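Local coordinates for protein GCN5-related N-acetyltransferase (Brucella abortus, PDB 7N1L) that probably transfers an acyl group, most likely acetyl from acetyl-coenzyme A, to an amino group, at residues R80-Y92 / G104-K118. Residues are numbered along the deposited sequence; the frame is centred on the assembly and turned at random.
Sequences RVDGNLVGFVIFY and GQVDHIYVHHDHRGK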
ATOM      1  N   ARG A  80     -11.384  -5.541 -21.393  1.00 30.34           N
ATOM      2  CA  ARG A  80     -11.535  -6.468 -22.516  1.00 39.12           C
ATOM      3  C   ARG A  80     -11.858  -5.701 -23.790  1.00 36.79           C
ATOM      4  O   ARG A  80     -12.609  -4.725 -23.758  1.00 38.02           O
ATOM      5  CB  ARG A  80     -12.631  -7.512 -22.253  1.00 34.33           C
ATOM      6  CG  ARG A  80     -12.335  -8.428 -21.072  1.00 39.48           C
ATOM      7  CD  ARG A  80     -13.473  -9.436 -20.813  1.00 42.53           C
ATOM      8  NE  ARG A  80     -13.063 -10.451 -19.849  1.00 38.60           N
ATOM      9  CZ  ARG A  80     -12.315 -11.501 -20.155  1.00 38.22           C
ATOM     10  NH1 ARG A  80     -11.905 -11.718 -21.390  1.00 42.39           N
ATOM     11  NH2 ARG A  80     -11.951 -12.342 -19.195  1.00 44.82           N
ATOM     12  N   VAL A  81     -11.252  -6.119 -24.904  1.00 37.56           N
ATOM     13  CA  VAL A  81     -11.576  -5.601 -26.234  1.00 36.45           C
ATOM     14  C   VAL A  81     -11.897  -6.777 -27.158  1.00 40.71           C
ATOM     15  O   VAL A  81     -11.068  -7.678 -27.336  1.00 41.17           O
ATOM     16  CB  VAL A  81     -10.423  -4.745 -26.795  1.00 41.03           C
ATOM     17  CG1 VAL A  81     -10.588  -4.466 -28.286  1.00 36.41           C
ATOM     18  CG2 VAL A  81     -10.302  -3.417 -25.995  1.00 40.26           C
ATOM     19  N   ASP A  82     -13.102  -6.771 -27.745  1.00 41.66           N
ATOM     20  CA  ASP A  82     -13.571  -7.857 -28.636  1.00 41.97           C
ATOM     21  C   ASP A  82     -13.426  -9.223 -27.990  1.00 41.47           C
ATOM     22  O   ASP A  82     -12.962 -10.174 -28.621  1.00 43.93           O
ATOM     23  CB  ASP A  82     -12.851  -7.860 -29.982  1.00 40.03           C
ATOM     24  CG  ASP A  82     -13.158  -6.648 -30.791  1.00 47.50           C
ATOM     25  OD1 ASP A  82     -14.360  -6.312 -30.873  1.00 52.47           O
ATOM     26  OD2 ASP A  82     -12.204  -6.031 -31.324  1.00 46.89           O
ATOM     27  N   GLY A  83     -13.785  -9.308 -26.712  1.00 42.65           N
ATOM     28  CA  GLY A  83     -13.710 -10.537 -25.952  1.00 42.11           C
ATOM     29  C   GLY A  83     -12.357 -10.863 -25.349  1.00 44.16           C
ATOM     30  O   GLY A  83     -12.291 -11.709 -24.444  1.00 45.17           O
ATOM     31  N   ASN A  84     -11.280 -10.207 -25.784  1.00 39.15           N
ATOM     32  CA  ASN A  84      -9.936 -10.511 -25.302  1.00 40.92           C
ATOM     33  C   ASN A  84      -9.497  -9.551 -24.189  1.00 38.19           C
ATOM     34  O   ASN A  84      -9.681  -8.335 -24.299  1.00 39.13           O
ATOM     35  CB  ASN A  84      -8.956 -10.477 -26.472  1.00 42.82           C
ATOM     36  CG  ASN A  84      -9.286 -11.531 -27.552  1.00 45.16           C
ATOM     37  OD1 ASN A  84      -9.492 -12.712 -27.252  1.00 46.87           O
ATOM     38  ND2 ASN A  84      -9.357 -11.091 -28.800  1.00 40.19           N
ATOM     39  N   LEU A  85      -8.923 -10.104 -23.123  1.00 39.43           N
ATOM     40  CA  LEU A  85      -8.404  -9.311 -22.012  1.00 36.28           C
ATOM     41  C   LEU A  85      -7.099  -8.646 -22.426  1.00 33.34           C
ATOM     42  O   LEU A  85      -6.118  -9.337 -22.719  1.00 34.44           O
ATOM     43  CB  LEU A  85      -8.183 -10.200 -20.788  1.00 34.31           C
ATOM     44  CG  LEU A  85      -7.734  -9.460 -19.513  1.00 34.48           C
ATOM     45  CD1 LEU A  85      -8.918  -8.742 -18.887  1.00 31.86           C
ATOM     46  CD2 LEU A  85      -7.053 -10.391 -18.511  1.00 32.61           C
ATOM     47  N   VAL A  86      -7.083  -7.308 -22.444  1.00 35.08           N
ATOM     48  CA  VAL A  86      -5.956  -6.544 -22.997  1.00 35.07           C
ATOM     49  C   VAL A  86      -5.388  -5.484 -22.054  1.00 33.52           C
ATOM     50  O   VAL A  86      -4.560  -4.674 -22.486  1.00 34.61           O
ATOM     51  CB  VAL A  86      -6.328  -5.888 -24.339  1.00 33.57           C
ATOM     52  CG1 VAL A  86      -6.719  -6.943 -25.360  1.00 32.99           C
ATOM     53  CG2 VAL A  86      -7.418  -4.850 -24.155  1.00 33.08           C
ATOM     54  N   GLY A  87      -5.865  -5.429 -20.801  1.00 33.55           N
ATOM     55  CA  GLY A  87      -5.336  -4.514 -19.792  1.00 30.12           C
ATOM     56  C   GLY A  87      -5.740  -4.920 -18.382  1.00 30.18           C
ATOM     57  O   GLY A  87      -6.622  -5.760 -18.196  1.00 29.47           O
ATOM     58  N   PHE A  88      -5.035  -4.378 -17.379  1.00 29.27           N
ATOM     59  CA  PHE A  88      -5.454  -4.589 -15.994  1.00 28.58           C
ATOM     60  C   PHE A  88      -4.916  -3.479 -15.103  1.00 30.27           C
ATOM     61  O   PHE A  88      -3.970  -2.770 -15.461  1.00 28.67           O
ATOM     62  CB  PHE A  88      -5.025  -5.955 -15.438  1.00 26.65           C
ATOM     63  CG  PHE A  88      -3.542  -6.107 -15.207  1.00 27.11           C
ATOM     64  CD1 PHE A  88      -2.951  -5.688 -14.012  1.00 27.96           C
ATOM     65  CD2 PHE A  88      -2.739  -6.722 -16.153  1.00 26.68           C
ATOM     66  CE1 PHE A  88      -1.599  -5.866 -13.786  1.00 24.15           C
ATOM     67  CE2 PHE A  88      -1.390  -6.904 -15.932  1.00 28.22           C
ATOM     68  CZ  PHE A  88      -0.819  -6.476 -14.738  1.00 27.02           C
ATOM     69  N   VAL A  89      -5.550  -3.325 -13.938  1.00 28.76           N
ATOM     70  CA  VAL A  89      -4.996  -2.512 -12.860  1.00 28.65           C
ATOM     71  C   VAL A  89      -5.248  -3.256 -11.557  1.00 28.89           C
ATOM     72  O   VAL A  89      -6.361  -3.742 -11.321  1.00 30.12           O
ATOM     73  CB  VAL A  89      -5.569  -1.074 -12.817  1.00 25.35           C
ATOM     74  CG1 VAL A  89      -7.065  -1.061 -12.627  1.00 27.39           C
ATOM     75  CG2 VAL A  89      -4.898  -0.278 -11.712  1.00 28.18           C
ATOM     76  N   ILE A  90      -4.200  -3.374 -10.736  1.00 27.80           N
ATOM     77  CA  ILE A  90      -4.243  -4.016  -9.424  1.00 27.89           C
ATOM     78  C   ILE A  90      -4.317  -2.932  -8.359  1.00 29.37           C
ATOM     79  O   ILE A  90      -3.503  -1.998  -8.362  1.00 26.12           O
ATOM     80  CB  ILE A  90      -3.006  -4.905  -9.205  1.00 29.02           C
ATOM     81  CG1 ILE A  90      -2.949  -6.023 -10.253  1.00 27.96           C
ATOM     82  CG2 ILE A  90      -3.006  -5.503  -7.789  1.00 26.82           C
ATOM     83  CD1 ILE A  90      -1.599  -6.765 -10.284  1.00 24.70           C
ATOM     84  N   PHE A  91      -5.279  -3.050  -7.439  1.00 29.69           N
ATOM     85  CA  PHE A  91      -5.477  -2.019  -6.428  1.00 25.82           C
ATOM     86  C   PHE A  91      -5.825  -2.623  -5.084  1.00 28.35           C
ATOM     87  O   PHE A  91      -6.373  -3.725  -4.998  1.00 28.01           O
ATOM     88  CB  PHE A  91      -6.580  -1.042  -6.827  1.00 27.32           C
ATOM     89  CG  PHE A  91      -7.952  -1.640  -6.892  1.00 26.98           C
ATOM     90  CD1 PHE A  91      -8.367  -2.340  -8.025  1.00 29.80           C
ATOM     91  CD2 PHE A  91      -8.866  -1.440  -5.868  1.00 28.84           C
ATOM     92  CE1 PHE A  91      -9.663  -2.862  -8.108  1.00 27.16           C
ATOM     93  CE2 PHE A  91     -10.153  -1.962  -5.942  1.00 24.09           C
ATOM     94  CZ  PHE A  91     -10.546  -2.670  -7.062  1.00 27.46           C
ATOM     95  N   TYR A  92      -5.565  -1.839  -4.032  1.00 27.74           N
ATOM     96  CA  TYR A  92      -5.855  -2.235  -2.666  1.00 25.47           C
ATOM     97  C   TYR A  92      -6.856  -1.261  -2.073  1.00 26.73           C
ATOM     98  O   TYR A  92      -6.741  -0.050  -2.262  1.00 30.61           O
ATOM     99  CB  TYR A  92      -4.578  -2.288  -1.819  1.00 27.24           C
ATOM    100  CG  TYR A  92      -3.481  -2.999  -2.560  1.00 26.90           C
ATOM    101  CD1 TYR A  92      -3.612  -4.329  -2.899  1.00 28.91           C
ATOM    102  CD2 TYR A  92      -2.299  -2.371  -2.855  1.00 28.11           C
ATOM    103  CE1 TYR A  92      -2.642  -4.993  -3.597  1.00 27.68           C
ATOM    104  CE2 TYR A  92      -1.307  -3.037  -3.536  1.00 31.34           C
ATOM    105  CZ  TYR A  92      -1.492  -4.354  -3.914  1.00 29.51           C
ATOM    106  OH  TYR A  92      -0.503  -5.056  -4.587  1.00 32.48           O
ATOM    107  N   GLY A 104      -7.825   4.024  -1.807  1.00 29.45           N
ATOM    108  CA  GLY A 104      -7.364   3.044  -2.785  1.00 26.56           C
ATOM    109  C   GLY A 104      -5.895   3.236  -3.129  1.00 27.42           C
ATOM    110  O   GLY A 104      -5.388   4.354  -3.163  1.00 31.77           O
ATOM    111  N   GLN A 105      -5.205   2.142  -3.432  1.00 25.04           N
ATOM    112  CA  GLN A 105      -3.783   2.227  -3.747  1.00 25.70           C
ATOM    113  C   GLN A 105      -3.501   1.350  -4.954  1.00 26.89           C
ATOM    114  O   GLN A 105      -3.859   0.168  -4.953  1.00 25.72           O
ATOM    115  CB  GLN A 105      -2.913   1.807  -2.562  1.00 22.84           C
ATOM    116  CG  GLN A 105      -1.392   1.818  -2.851  1.00 27.32           C
ATOM    117  CD  GLN A 105      -0.563   1.395  -1.631  1.00 24.33           C
ATOM    118  OE1 GLN A 105      -0.884   1.775  -0.520  1.00 21.04           O
ATOM    119  NE2 GLN A 105       0.484   0.604  -1.843  1.00 23.21           N
ATOM    120  N   VAL A 106      -2.921   1.956  -5.995  1.00 26.99           N
ATOM    121  CA  VAL A 106      -2.551   1.282  -7.239  1.00 26.16           C
ATOM    122  C   VAL A 106      -1.032   1.238  -7.331  1.00 26.40           C
ATOM    123  O   VAL A 106      -0.376   2.287  -7.366  1.00 28.10           O
ATOM    124  CB  VAL A 106      -3.115   2.006  -8.471  1.00 28.66           C
ATOM    125  CG1 VAL A 106      -2.568   1.366  -9.744  1.00 25.60           C
ATOM    126  CG2 VAL A 106      -4.625   2.017  -8.463  1.00 27.40           C
ATOM    127  N   ASP A 107      -0.481   0.045  -7.451  1.00 23.66           N
ATOM    128  CA  ASP A 107       0.945  -0.131  -7.674  1.00 24.92           C
ATOM    129  C   ASP A 107       1.256  -0.661  -9.061  1.00 25.59           C
ATOM    130  O   ASP A 107       2.427  -0.707  -9.440  1.00 27.10           O
ATOM    131  CB  ASP A 107       1.539  -1.092  -6.623  1.00 30.26           C
ATOM    132  CG  ASP A 107       1.492  -0.525  -5.188  1.00 30.75           C
ATOM    133  OD1 ASP A 107       1.339   0.686  -5.003  1.00 30.66           O
ATOM    134  OD2 ASP A 107       1.563  -1.311  -4.236  1.00 37.89           O
ATOM    135  N   HIS A 108       0.256  -1.149  -9.789  1.00 27.01           N
ATOM    136  CA  HIS A 108       0.519  -1.857 -11.031  1.00 28.18           C
ATOM    137  C   HIS A 108      -0.600  -1.612 -12.024  1.00 28.65           C
ATOM    138  O   HIS A 108      -1.769  -1.900 -11.743  1.00 27.22           O
ATOM    139  CB  HIS A 108       0.657  -3.364 -10.775  1.00 30.04           C
ATOM    140  CG  HIS A 108       1.603  -3.710  -9.669  1.00 28.76           C
ATOM    141  ND1 HIS A 108       2.974  -3.645  -9.816  1.00 30.06           N
ATOM    142  CD2 HIS A 108       1.377  -4.106  -8.393  1.00 29.03           C
ATOM    143  CE1 HIS A 108       3.550  -4.010  -8.683  1.00 29.86           C
ATOM    144  NE2 HIS A 108       2.605  -4.284  -7.804  1.00 28.87           N
ATOM    145  N   ILE A 109      -0.217  -1.153 -13.209  1.00 29.20           N
ATOM    146  CA  ILE A 109      -1.132  -0.976 -14.322  1.00 26.82           C
ATOM    147  C   ILE A 109      -0.404  -1.463 -15.557  1.00 30.46           C
ATOM    148  O   ILE A 109       0.827  -1.394 -15.630  1.00 29.54           O
ATOM    149  CB  ILE A 109      -1.592   0.487 -14.463  1.00 28.23           C
ATOM    150  CG1 ILE A 109      -2.779   0.583 -15.422  1.00 27.91           C
ATOM    151  CG2 ILE A 109      -0.403   1.424 -14.822  1.00 23.84           C
ATOM    152  CD1 ILE A 109      -3.609   1.828 -15.216  1.00 26.14           C
ATOM    153  N   TYR A 110      -1.160  -2.050 -16.493  1.00 30.22           N
ATOM    154  CA  TYR A 110      -0.551  -2.602 -17.695  1.00 29.01           C
ATOM    155  C   TYR A 110      -1.590  -2.727 -18.801  1.00 32.60           C
ATOM    156  O   TYR A 110      -2.690  -3.246 -18.574  1.00 32.02           O
ATOM    157  CB  TYR A 110       0.069  -3.969 -17.419  1.00 28.35           C
ATOM    158  CG  TYR A 110       0.772  -4.548 -18.617  1.00 30.78           C
ATOM    159  CD1 TYR A 110       1.975  -4.037 -19.023  1.00 34.28           C
ATOM    160  CD2 TYR A 110       0.235  -5.608 -19.340  1.00 32.29           C
ATOM    161  CE1 TYR A 110       2.632  -4.537 -20.119  1.00 35.38           C
ATOM    162  CE2 TYR A 110       0.897  -6.140 -20.429  1.00 32.24           C
ATOM    163  CZ  TYR A 110       2.101  -5.591 -20.809  1.00 35.44           C
ATOM    164  OH  TYR A 110       2.799  -6.054 -21.896  1.00 40.38           O
ATOM    165  N   VAL A 111      -1.205  -2.310 -20.005  1.00 32.24           N
ATOM    166  CA  VAL A 111      -2.008  -2.474 -21.213  1.00 31.97           C
ATOM    167  C   VAL A 111      -1.176  -3.249 -22.225  1.00 33.07           C
ATOM    168  O   VAL A 111      -0.016  -2.899 -22.481  1.00 34.00           O
ATOM    169  CB  VAL A 111      -2.450  -1.122 -21.804  1.00 33.37           C
ATOM    170  CG1 VAL A 111      -3.164  -1.328 -23.163  1.00 33.25           C
ATOM    171  CG2 VAL A 111      -3.342  -0.365 -20.821  1.00 31.14           C
ATOM    172  N   HIS A 112      -1.782  -4.282 -22.810  1.00 34.33           N
ATOM    173  CA  HIS A 112      -1.136  -5.070 -23.854  1.00 35.62           C
ATOM    174  C   HIS A 112      -0.595  -4.143 -24.927  1.00 35.20           C
ATOM    175  O   HIS A 112      -1.235  -3.158 -25.282  1.00 35.32           O
ATOM    176  CB  HIS A 112      -2.164  -6.030 -24.437  1.00 35.70           C
ATOM    177  CG  HIS A 112      -1.637  -6.947 -25.486  1.00 38.45           C
ATOM    178  ND1 HIS A 112      -1.301  -6.519 -26.751  1.00 39.89           N
ATOM    179  CD2 HIS A 112      -1.462  -8.288 -25.482  1.00 42.86           C
ATOM    180  CE1 HIS A 112      -0.899  -7.551 -27.470  1.00 40.04           C
ATOM    181  NE2 HIS A 112      -1.003  -8.639 -26.729  1.00 44.35           N
ATOM    182  N   HIS A 113       0.598  -4.454 -25.432  1.00 35.41           N
ATOM    183  CA  HIS A 113       1.302  -3.544 -26.330  1.00 36.59           C
ATOM    184  C   HIS A 113       0.601  -3.352 -27.675  1.00 38.45           C
ATOM    185  O   HIS A 113       0.895  -2.372 -28.373  1.00 43.50           O
ATOM    186  CB  HIS A 113       2.744  -4.016 -26.546  1.00 39.92           C
ATOM    187  CG  HIS A 113       2.856  -5.422 -27.045  1.00 42.61           C
ATOM    188  ND1 HIS A 113       2.501  -6.514 -26.281  1.00 39.50           N
ATOM    189  CD2 HIS A 113       3.287  -5.916 -28.233  1.00 44.70           C
ATOM    190  CE1 HIS A 113       2.704  -7.622 -26.975  1.00 43.12           C
ATOM    191  NE2 HIS A 113       3.183  -7.286 -28.162  1.00 48.33           N
ATOM    192  N   ASP A 114      -0.289  -4.258 -28.076  1.00 38.72           N
ATOM    193  CA  ASP A 114      -1.050  -4.060 -29.316  1.00 41.55           C
ATOM    194  C   ASP A 114      -2.279  -3.194 -29.114  1.00 37.50           C
ATOM    195  O   ASP A 114      -3.051  -3.007 -30.054  1.00 42.96           O
ATOM    196  CB  ASP A 114      -1.493  -5.398 -29.909  1.00 38.06           C
ATOM    197  CG  ASP A 114      -0.349  -6.173 -30.490  1.00 42.00           C
ATOM    198  OD1 ASP A 114       0.582  -5.536 -31.026  1.00 43.78           O
ATOM    199  OD2 ASP A 114      -0.364  -7.417 -30.378  1.00 47.56           O
ATOM    200  N   HIS A 115      -2.493  -2.689 -27.911  1.00 35.10           N
ATOM    201  CA  HIS A 115      -3.691  -1.924 -27.610  1.00 37.29           C
ATOM    202  C   HIS A 115      -3.347  -0.589 -26.972  1.00 36.52           C
ATOM    203  O   HIS A 115      -4.191   0.011 -26.302  1.00 34.50           O
ATOM    204  CB  HIS A 115      -4.661  -2.770 -26.766  1.00 38.37           C
ATOM    205  CG  HIS A 115      -5.211  -3.951 -27.532  1.00 40.74           C
ATOM    206  ND1 HIS A 115      -6.340  -3.858 -28.321  1.00 37.69           N
ATOM    207  CD2 HIS A 115      -4.756  -5.218 -27.680  1.00 36.78           C
ATOM    208  CE1 HIS A 115      -6.573  -5.027 -28.900  1.00 37.78           C
ATOM    209  NE2 HIS A 115      -5.619  -5.865 -28.536  1.00 40.58           N
ATOM    210  N   ARG A 116      -2.129  -0.107 -27.221  1.00 35.91           N
ATOM    211  CA  ARG A 116      -1.697   1.216 -26.813  1.00 35.99           C
ATOM    212  C   ARG A 116      -2.343   2.280 -27.694  1.00 36.35           C
ATOM    213  O   ARG A 116      -2.888   1.999 -28.784  1.00 39.13           O
ATOM    214  CB  ARG A 116      -0.176   1.336 -26.921  1.00 37.74           C
ATOM    215  CG  ARG A 116       0.587   0.255 -26.184  1.00 39.19           C
ATOM    216  CD  ARG A 116       0.393   0.376 -24.720  1.00 32.93           C
ATOM    217  NE  ARG A 116       0.878  -0.802 -24.009  1.00 41.14           N
ATOM    218  CZ  ARG A 116       2.101  -0.958 -23.511  1.00 39.01           C
ATOM    219  NH1 ARG A 116       3.034  -0.017 -23.634  1.00 39.07           N
ATOM    220  NH2 ARG A 116       2.397  -2.090 -22.881  1.00 34.15           N
ATOM    221  N   GLY A 117      -2.267   3.523 -27.219  1.00 36.07           N
ATOM    222  CA  GLY A 117      -2.786   4.630 -28.004  1.00 36.60           C
ATOM    223  C   GLY A 117      -4.294   4.620 -28.103  1.00 37.85           C
ATOM    224  O   GLY A 117      -4.852   5.262 -28.997  1.00 38.07           O
ATOM    225  N   LYS A 118      -4.974   3.879 -27.211  1.00 35.30           N
ATOM    226  CA  LYS A 118      -6.424   3.825 -27.207  1.00 36.38           C
ATOM    227  C   LYS A 118      -7.049   4.372 -25.930  1.00 36.95           C
ATOM    228  O   LYS A 118      -8.276   4.306 -25.787  1.00 38.27           O
ATOM    229  CB  LYS A 118      -6.911   2.385 -27.417  1.00 37.78           C
ATOM    230  CG  LYS A 118      -6.563   1.767 -28.781  1.00 40.91           C
ATOM    231  CD  LYS A 118      -7.479   0.564 -28.980  1.00 41.75           C
ATOM    232  CE  LYS A 118      -6.851  -0.545 -29.791  1.00 46.70           C
ATOM    233  NZ  LYS A 118      -7.726  -1.763 -29.733  1.00 45.50           N
TER
HETATM  234  O   HOH W   1      -1.741  -2.269  -6.606  1.00 29.65           O
HETATM  235  O   HOH W   2       1.693  -3.994  -4.634  1.00 35.96           O
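Val89 CG2 meets Val106 CG1 at 3.5 Å, a tight methyl contact between side chains that cross at about a right angle; on the same face Ile109 CG1 touches Val89 CB and Val106 CG2 reaches Phe91 CB. Helix 120-129 covers this layer through Ile125 and Leu128. On the other face, Phe88 CE2 lies 3.6 Å from Tyr110 CB. With CG set between its backbone N and carbonyl carbon (chi1 70°), the Phe88 ring leans across its neighbour strand, and it also meets Phe41, edge-to-face, and Leu44, both of helix 38-52. Strands 84-96 and 101-111 form the antiparallel hairpin in the middle of the GNAT sheet. Phe88 and Tyr110 exchange two backbone bonds, as do Tyr92 and Gln105, but between these pairs the ladder opens: Ile90 N still donates to His108 O at 3.0 Å, whereas a water lies between Ile90 O and Asp107 N. Val86 and Gly87 form a classic bulge against Ala79 of strand 74-81, and on the hairpin side Val86 O accepts from His112 N at 2.8 Å. Val86 CG1 sits over the face of the His115 ring, 3.7 Å from its centroid, in a CH-pi contact; Lys118 NZ bonds to His115 ND1. At the opposite end, Asp107 OD2 comes to the Tyr92 ring edge, 3.4 Å from CE2, and a second water donates to this oxygen. Gln105 NE2 reaches both Asp107 oxygens on their syn lone pairs and also bonds Gln105 OE1 of the second subunit, while Asn143 ND2 holds Asp107 OD1 and Tyr48 OH pairs with His108 ND1.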